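Long-range contact in halocarboxylic acid dehalogenase DehI (PDB 3BJX), which probably catalyses the hydrolytic removal of halogen from 2-haloalkanoic acids as a group I haloacid dehalogenase: residues A[72-84]-A[151-163]. Residues are numbered along the deposited sequence; the frame is centred on the assembly and turned at random.
Sequences AEALITRYAEQAA and AEVSSELRASIPK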
ATOM      1  N   ALA A  72      15.782  16.299   6.363  1.00 25.21           N
ATOM      2  CA  ALA A  72      16.937  15.961   7.200  1.00 25.93           C
ATOM      3  C   ALA A  72      17.004  16.700   8.533  1.00 26.60           C
ATOM      4  O   ALA A  72      17.293  16.083   9.567  1.00 27.11           O
ATOM      5  CB  ALA A  72      18.245  16.135   6.418  1.00 25.84           C
ATOM      6  N   GLU A  73      16.745  18.009   8.508  1.00 26.21           N
ATOM      7  CA  GLU A  73      16.806  18.838   9.716  1.00 25.77           C
ATOM      8  C   GLU A  73      15.762  18.431  10.740  1.00 24.42           C
ATOM      9  O   GLU A  73      15.979  18.528  11.931  1.00 22.78           O
ATOM     10  CB  GLU A  73      16.561  20.302   9.360  1.00 28.29           C
ATOM     11  CG  GLU A  73      17.700  21.005   8.637  1.00 30.98           C
ATOM     12  CD  GLU A  73      17.207  22.249   7.912  1.00 33.56           C
ATOM     13  OE1 GLU A  73      17.017  23.298   8.579  1.00 34.15           O
ATOM     14  OE2 GLU A  73      16.981  22.170   6.677  1.00 34.85           O
ATOM     15  N   ALA A  74      14.609  18.010  10.243  1.00 24.22           N
ATOM     16  CA  ALA A  74      13.469  17.697  11.060  1.00 23.39           C
ATOM     17  C   ALA A  74      13.691  16.332  11.719  1.00 23.62           C
ATOM     18  O   ALA A  74      13.224  16.065  12.830  1.00 22.28           O
ATOM     19  CB  ALA A  74      12.230  17.685  10.183  1.00 23.32           C
ATOM     20  N   LEU A  75      14.433  15.470  11.035  1.00 24.39           N
ATOM     21  CA  LEU A  75      14.618  14.122  11.522  1.00 24.57           C
ATOM     22  C   LEU A  75      15.794  13.996  12.486  1.00 24.47           C
ATOM     23  O   LEU A  75      16.071  12.904  12.987  1.00 26.69           O
ATOM     24  CB  LEU A  75      14.703  13.118  10.362  1.00 24.70           C
ATOM     25  CG  LEU A  75      13.557  13.018   9.350  1.00 24.75           C
ATOM     26  CD1 LEU A  75      13.872  11.886   8.436  1.00 25.96           C
ATOM     27  CD2 LEU A  75      12.205  12.783   9.977  1.00 24.86           C
ATOM     28  N   ILE A  76      16.488  15.095  12.754  1.00 24.52           N
ATOM     29  CA  ILE A  76      17.506  15.080  13.818  1.00 24.77           C
ATOM     30  C   ILE A  76      17.079  15.818  15.079  1.00 22.78           C
ATOM     31  O   ILE A  76      17.885  16.021  15.981  1.00 22.49           O
ATOM     32  CB  ILE A  76      18.862  15.649  13.389  1.00 25.32           C
ATOM     33  CG1 ILE A  76      18.679  16.711  12.325  1.00 26.22           C
ATOM     34  CG2 ILE A  76      19.774  14.538  12.932  1.00 26.31           C
ATOM     35  CD1 ILE A  76      19.257  18.053  12.709  1.00 27.80           C
ATOM     36  N   THR A  77      15.819  16.221  15.127  1.00 21.83           N
ATOM     37  CA  THR A  77      15.281  16.879  16.286  1.00 22.00           C
ATOM     38  C   THR A  77      15.041  15.840  17.373  1.00 22.87           C
ATOM     39  O   THR A  77      14.784  14.663  17.070  1.00 23.97           O
ATOM     40  CB  THR A  77      13.972  17.655  15.958  1.00 22.82           C
ATOM     41  OG1 THR A  77      12.917  16.737  15.658  1.00 21.69           O
ATOM     42  CG2 THR A  77      14.170  18.601  14.776  1.00 22.09           C
ATOM     43  N   ARG A  78      15.170  16.269  18.632  1.00 21.39           N
ATOM     44  CA  ARG A  78      14.733  15.492  19.768  1.00 21.19           C
ATOM     45  C   ARG A  78      13.286  15.017  19.574  1.00 21.20           C
ATOM     46  O   ARG A  78      12.961  13.887  19.921  1.00 22.49           O
ATOM     47  CB  ARG A  78      14.887  16.307  21.057  1.00 21.70           C
ATOM     48  CG  ARG A  78      14.258  15.705  22.330  1.00 22.14           C
ATOM     49  CD  ARG A  78      14.941  14.422  22.823  1.00 23.44           C
ATOM     50  NE  ARG A  78      16.362  14.654  23.067  1.00 24.53           N
ATOM     51  CZ  ARG A  78      17.315  13.731  22.978  1.00 24.02           C
ATOM     52  NH1 ARG A  78      17.014  12.495  22.639  1.00 23.59           N
ATOM     53  NH2 ARG A  78      18.579  14.071  23.201  1.00 23.85           N
ATOM     54  N   TYR A  79      12.431  15.881  19.024  1.00 21.12           N
ATOM     55  CA  TYR A  79      11.066  15.507  18.667  1.00 20.31           C
ATOM     56  C   TYR A  79      11.052  14.220  17.851  1.00 19.92           C
ATOM     57  O   TYR A  79      10.405  13.256  18.256  1.00 22.07           O
ATOM     58  CB  TYR A  79      10.318  16.634  17.922  1.00 19.80           C
ATOM     59  CG  TYR A  79       8.871  16.277  17.567  1.00 19.42           C
ATOM     60  CD1 TYR A  79       7.802  16.865  18.229  1.00 20.20           C
ATOM     61  CD2 TYR A  79       8.583  15.328  16.568  1.00 20.23           C
ATOM     62  CE1 TYR A  79       6.452  16.523  17.900  1.00 20.15           C
ATOM     63  CE2 TYR A  79       7.262  14.987  16.230  1.00 20.59           C
ATOM     64  CZ  TYR A  79       6.205  15.587  16.900  1.00 19.80           C
ATOM     65  OH  TYR A  79       4.918  15.242  16.569  1.00 19.08           O
ATOM     66  N   ALA A  80      11.778  14.190  16.734  1.00 17.82           N
ATOM     67  CA  ALA A  80      11.793  13.013  15.880  1.00 17.81           C
ATOM     68  C   ALA A  80      12.305  11.761  16.609  1.00 18.73           C
ATOM     69  O   ALA A  80      11.813  10.652  16.365  1.00 20.76           O
ATOM     70  CB  ALA A  80      12.576  13.264  14.624  1.00 16.41           C
ATOM     71  N   GLU A  81      13.281  11.936  17.496  1.00 18.53           N
ATOM     72  CA  GLU A  81      13.844  10.823  18.274  1.00 17.98           C
ATOM     73  C   GLU A  81      12.828  10.271  19.285  1.00 18.70           C
ATOM     74  O   GLU A  81      12.645   9.060  19.401  1.00 19.12           O
ATOM     75  CB  GLU A  81      15.152  11.251  18.952  1.00 16.23           C
ATOM     76  CG  GLU A  81      15.958  10.119  19.582  1.00 15.50           C
ATOM     77  CD  GLU A  81      16.712   9.274  18.585  1.00 16.18           C
ATOM     78  OE1 GLU A  81      17.033   9.774  17.474  1.00 15.14           O
ATOM     79  OE2 GLU A  81      16.993   8.093  18.924  1.00 16.51           O
ATOM     80  N   GLN A  82      12.136  11.177  19.969  1.00 19.64           N
ATOM     81  CA  GLN A  82      11.075  10.830  20.904  1.00 19.77           C
ATOM     82  C   GLN A  82       9.897  10.152  20.191  1.00 16.99           C
ATOM     83  O   GLN A  82       9.321   9.197  20.711  1.00 18.59           O
ATOM     84  CB  GLN A  82      10.611  12.084  21.677  1.00 22.15           C
ATOM     85  CG  GLN A  82      10.217  11.823  23.128  1.00 25.46           C
ATOM     86  CD  GLN A  82      11.348  11.175  23.937  1.00 28.68           C
ATOM     87  OE1 GLN A  82      12.533  11.463  23.717  1.00 30.39           O
ATOM     88  NE2 GLN A  82      10.987  10.286  24.864  1.00 29.26           N
ATOM     89  N   ALA A  83       9.553  10.671  19.015  1.00 13.88           N
ATOM     90  CA  ALA A  83       8.547  10.113  18.115  1.00  9.28           C
ATOM     91  C   ALA A  83       8.892   8.685  17.697  1.00  9.74           C
ATOM     92  O   ALA A  83       8.034   7.798  17.749  1.00 12.93           O
ATOM     93  CB  ALA A  83       8.376  11.004  16.909  1.00  4.81           C
ATOM     94  N   ALA A  84      10.135   8.442  17.307  1.00  8.82           N
ATOM     95  CA  ALA A  84      10.590   7.081  16.980  1.00  8.55           C
ATOM     96  C   ALA A  84      10.655   6.196  18.218  1.00  9.60           C
ATOM     97  O   ALA A  84      10.375   5.018  18.128  1.00 11.55           O
ATOM     98  CB  ALA A  84      11.966   7.113  16.285  1.00  5.76           C
ATOM     99  N   ALA A 151       4.512  22.691  13.205  1.00 32.31           N
ATOM    100  CA  ALA A 151       3.896  22.687  14.515  1.00 33.56           C
ATOM    101  C   ALA A 151       4.653  23.596  15.481  1.00 34.24           C
ATOM    102  O   ALA A 151       5.812  23.953  15.241  1.00 34.65           O
ATOM    103  CB  ALA A 151       3.807  21.270  15.050  1.00 32.87           C
ATOM    104  N   GLU A 152       3.966  23.984  16.551  1.00 35.38           N
ATOM    105  CA  GLU A 152       4.529  24.770  17.642  1.00 36.01           C
ATOM    106  C   GLU A 152       5.118  23.858  18.712  1.00 33.86           C
ATOM    107  O   GLU A 152       4.382  23.212  19.456  1.00 33.31           O
ATOM    108  CB  GLU A 152       3.436  25.648  18.249  1.00 40.76           C
ATOM    109  CG  GLU A 152       3.574  27.106  17.905  1.00 45.56           C
ATOM    110  CD  GLU A 152       4.577  27.787  18.815  1.00 48.35           C
ATOM    111  OE1 GLU A 152       4.285  27.874  20.043  1.00 49.00           O
ATOM    112  OE2 GLU A 152       5.648  28.216  18.303  1.00 49.31           O
ATOM    113  N   VAL A 153       6.449  23.847  18.793  1.00 31.47           N
ATOM    114  CA  VAL A 153       7.213  22.878  19.584  1.00 29.01           C
ATOM    115  C   VAL A 153       8.230  23.619  20.486  1.00 27.37           C
ATOM    116  O   VAL A 153       8.832  24.615  20.085  1.00 26.42           O
ATOM    117  CB  VAL A 153       7.904  21.824  18.624  1.00 29.38           C
ATOM    118  CG1 VAL A 153       8.804  20.843  19.361  1.00 28.38           C
ATOM    119  CG2 VAL A 153       6.862  21.057  17.820  1.00 29.35           C
ATOM    120  N   SER A 154       8.400  23.144  21.712  1.00 25.77           N
ATOM    121  CA  SER A 154       9.291  23.791  22.669  1.00 25.03           C
ATOM    122  C   SER A 154      10.734  23.736  22.158  1.00 23.04           C
ATOM    123  O   SER A 154      11.050  22.901  21.313  1.00 23.14           O
ATOM    124  CB  SER A 154       9.202  23.040  23.985  1.00 24.33           C
ATOM    125  OG  SER A 154       9.833  21.785  23.812  1.00 26.35           O
ATOM    126  N   SER A 155      11.611  24.592  22.672  1.00 22.17           N
ATOM    127  CA  SER A 155      13.023  24.584  22.248  1.00 23.78           C
ATOM    128  C   SER A 155      13.709  23.210  22.440  1.00 22.91           C
ATOM    129  O   SER A 155      14.546  22.806  21.636  1.00 22.85           O
ATOM    130  CB  SER A 155      13.834  25.651  22.984  1.00 24.49           C
ATOM    131  OG  SER A 155      13.050  26.801  23.230  1.00 28.09           O
ATOM    132  N   GLU A 156      13.346  22.522  23.520  1.00 23.62           N
ATOM    133  CA  GLU A 156      13.937  21.241  23.920  1.00 23.58           C
ATOM    134  C   GLU A 156      13.701  20.125  22.897  1.00 22.17           C
ATOM    135  O   GLU A 156      14.536  19.251  22.736  1.00 23.03           O
ATOM    136  CB  GLU A 156      13.394  20.826  25.296  1.00 24.43           C
ATOM    137  CG  GLU A 156      13.848  21.724  26.444  1.00 24.29           C
ATOM    138  CD  GLU A 156      12.976  22.976  26.665  1.00 23.64           C
ATOM    139  OE1 GLU A 156      11.712  22.886  26.672  1.00 23.36           O
ATOM    140  OE2 GLU A 156      13.580  24.042  26.895  1.00 21.69           O
ATOM    141  N   LEU A 157      12.568  20.170  22.209  1.00 22.54           N
ATOM    142  CA  LEU A 157      12.247  19.172  21.195  1.00 24.49           C
ATOM    143  C   LEU A 157      12.704  19.595  19.797  1.00 24.68           C
ATOM    144  O   LEU A 157      12.786  18.787  18.885  1.00 24.01           O
ATOM    145  CB  LEU A 157      10.753  18.877  21.207  1.00 25.31           C
ATOM    146  CG  LEU A 157      10.210  18.106  22.413  1.00 26.04           C
ATOM    147  CD1 LEU A 157       8.699  18.205  22.448  1.00 26.65           C
ATOM    148  CD2 LEU A 157      10.649  16.648  22.331  1.00 27.03           C
ATOM    149  N   ARG A 158      12.988  20.882  19.649  1.00 26.47           N
ATOM    150  CA  ARG A 158      13.574  21.430  18.444  1.00 25.74           C
ATOM    151  C   ARG A 158      15.080  21.222  18.403  1.00 26.21           C
ATOM    152  O   ARG A 158      15.687  21.206  17.320  1.00 26.14           O
ATOM    153  CB  ARG A 158      13.267  22.906  18.374  1.00 26.58           C
ATOM    154  CG  ARG A 158      12.080  23.233  17.514  1.00 27.74           C
ATOM    155  CD  ARG A 158      12.062  24.706  17.195  1.00 29.32           C
ATOM    156  NE  ARG A 158      11.481  25.461  18.303  1.00 32.06           N
ATOM    157  CZ  ARG A 158      12.155  26.261  19.134  1.00 31.78           C
ATOM    158  NH1 ARG A 158      13.461  26.447  19.004  1.00 30.90           N
ATOM    159  NH2 ARG A 158      11.501  26.879  20.105  1.00 32.98           N
ATOM    160  N   ALA A 159      15.682  21.078  19.585  1.00 25.75           N
ATOM    161  CA  ALA A 159      17.114  20.840  19.704  1.00 26.42           C
ATOM    162  C   ALA A 159      17.458  19.633  18.863  1.00 26.43           C
ATOM    163  O   ALA A 159      16.644  18.737  18.699  1.00 25.08           O
ATOM    164  CB  ALA A 159      17.516  20.611  21.173  1.00 25.17           C
ATOM    165  N   SER A 160      18.653  19.609  18.305  1.00 29.18           N
ATOM    166  CA  SER A 160      19.047  18.439  17.533  1.00 31.83           C
ATOM    167  C   SER A 160      19.931  17.494  18.322  1.00 32.51           C
ATOM    168  O   SER A 160      20.531  17.866  19.329  1.00 34.11           O
ATOM    169  CB  SER A 160      19.672  18.819  16.187  1.00 31.57           C
ATOM    170  OG  SER A 160      20.367  20.033  16.284  1.00 32.41           O
ATOM    171  N   ILE A 161      19.950  16.254  17.865  1.00 33.55           N
ATOM    172  CA  ILE A 161      20.840  15.219  18.366  1.00 34.52           C
ATOM    173  C   ILE A 161      22.087  15.156  17.430  1.00 34.65           C
ATOM    174  O   ILE A 161      22.003  15.579  16.267  1.00 32.79           O
ATOM    175  CB  ILE A 161      20.089  13.846  18.411  1.00 34.71           C
ATOM    176  CG1 ILE A 161      19.808  13.341  16.984  1.00 34.37           C
ATOM    177  CG2 ILE A 161      18.787  13.956  19.257  1.00 32.08           C
ATOM    178  CD1 ILE A 161      18.987  12.078  16.903  1.00 34.78           C
ATOM    179  N   PRO A 162      23.245  14.666  17.942  1.00 34.17           N
ATOM    180  CA  PRO A 162      24.430  14.506  17.096  1.00 34.14           C
ATOM    181  C   PRO A 162      24.321  13.485  15.932  1.00 34.05           C
ATOM    182  O   PRO A 162      23.776  12.384  16.097  1.00 33.03           O
ATOM    183  CB  PRO A 162      25.508  14.077  18.103  1.00 34.23           C
ATOM    184  CG  PRO A 162      24.747  13.434  19.210  1.00 33.51           C
ATOM    185  CD  PRO A 162      23.538  14.294  19.341  1.00 34.07           C
ATOM    186  N   LYS A 163      24.854  13.875  14.773  1.00 34.72           N
ATOM    187  CA  LYS A 163      25.079  12.970  13.638  1.00 34.74           C
ATOM    188  C   LYS A 163      26.245  12.031  13.938  1.00 35.38           C
ATOM    189  O   LYS A 163      27.194  12.414  14.645  1.00 35.01           O
ATOM    190  CB  LYS A 163      25.450  13.749  12.378  1.00 34.43           C
ATOM    191  CG  LYS A 163      24.335  14.449  11.619  1.00 35.65           C
ATOM    192  CD  LYS A 163      24.752  14.527  10.148  1.00 36.36           C
ATOM    193  CE  LYS A 163      24.205  15.757   9.427  1.00 37.19           C
ATOM    194  NZ  LYS A 163      24.678  15.837   7.988  1.00 35.69           N
TER
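Thr-77 and Ser-160 form a single non-hydrogen-bonded antiparallel bridge, flanked by Ile-161 N to Ile-76 O (2.8 Å) and Arg-78 N to Ala-159 O (2.9 Å). One step on, Tyr-79 N bonds to Leu-157 O (2.9 Å), in the last turn of the short helix 155-158. Thr-77 is the N-cap of helix 78-90: OG1, held between the backbone N and the carbonyl carbon (chi1 69°), accepts from Ala-80 N (3.0 Å) and donates to Ala-74 O, while CG2 turns toward Arg-158 O. Replacing the threonine by alanine removes the hydroxyl and would probably leave Ala-80 N without its cap and Ala-74 O without this donor.

Around this polar seam the apolar parts close up. Leu-157 lays CD2 against Arg-78 CG (3.7 Å), the two chains crossing at about a right angle, and the arginine, bent at chi2 and chi3, brings one guanidinium face over Ile-161 CG2. The other branch of Ile-161 puts CD1 against Glu-81 OE1 (3.1 Å), in a carboxylate engaged by Lys-131 and Tyr-127 of helix 112-143. Ile-76 CD1 rests on Ser-160 CB (3.6 Å). The Tyr-79 ring meets Val-153 CG1 obliquely (4.3 Å) and sends its hydroxyl to Leu-246 O. Carbonyls of the 151-163 segment and the Thr-77 hydroxyl thus satisfy the first amides of helix 78-90, a match that the helix dipole would probably favour.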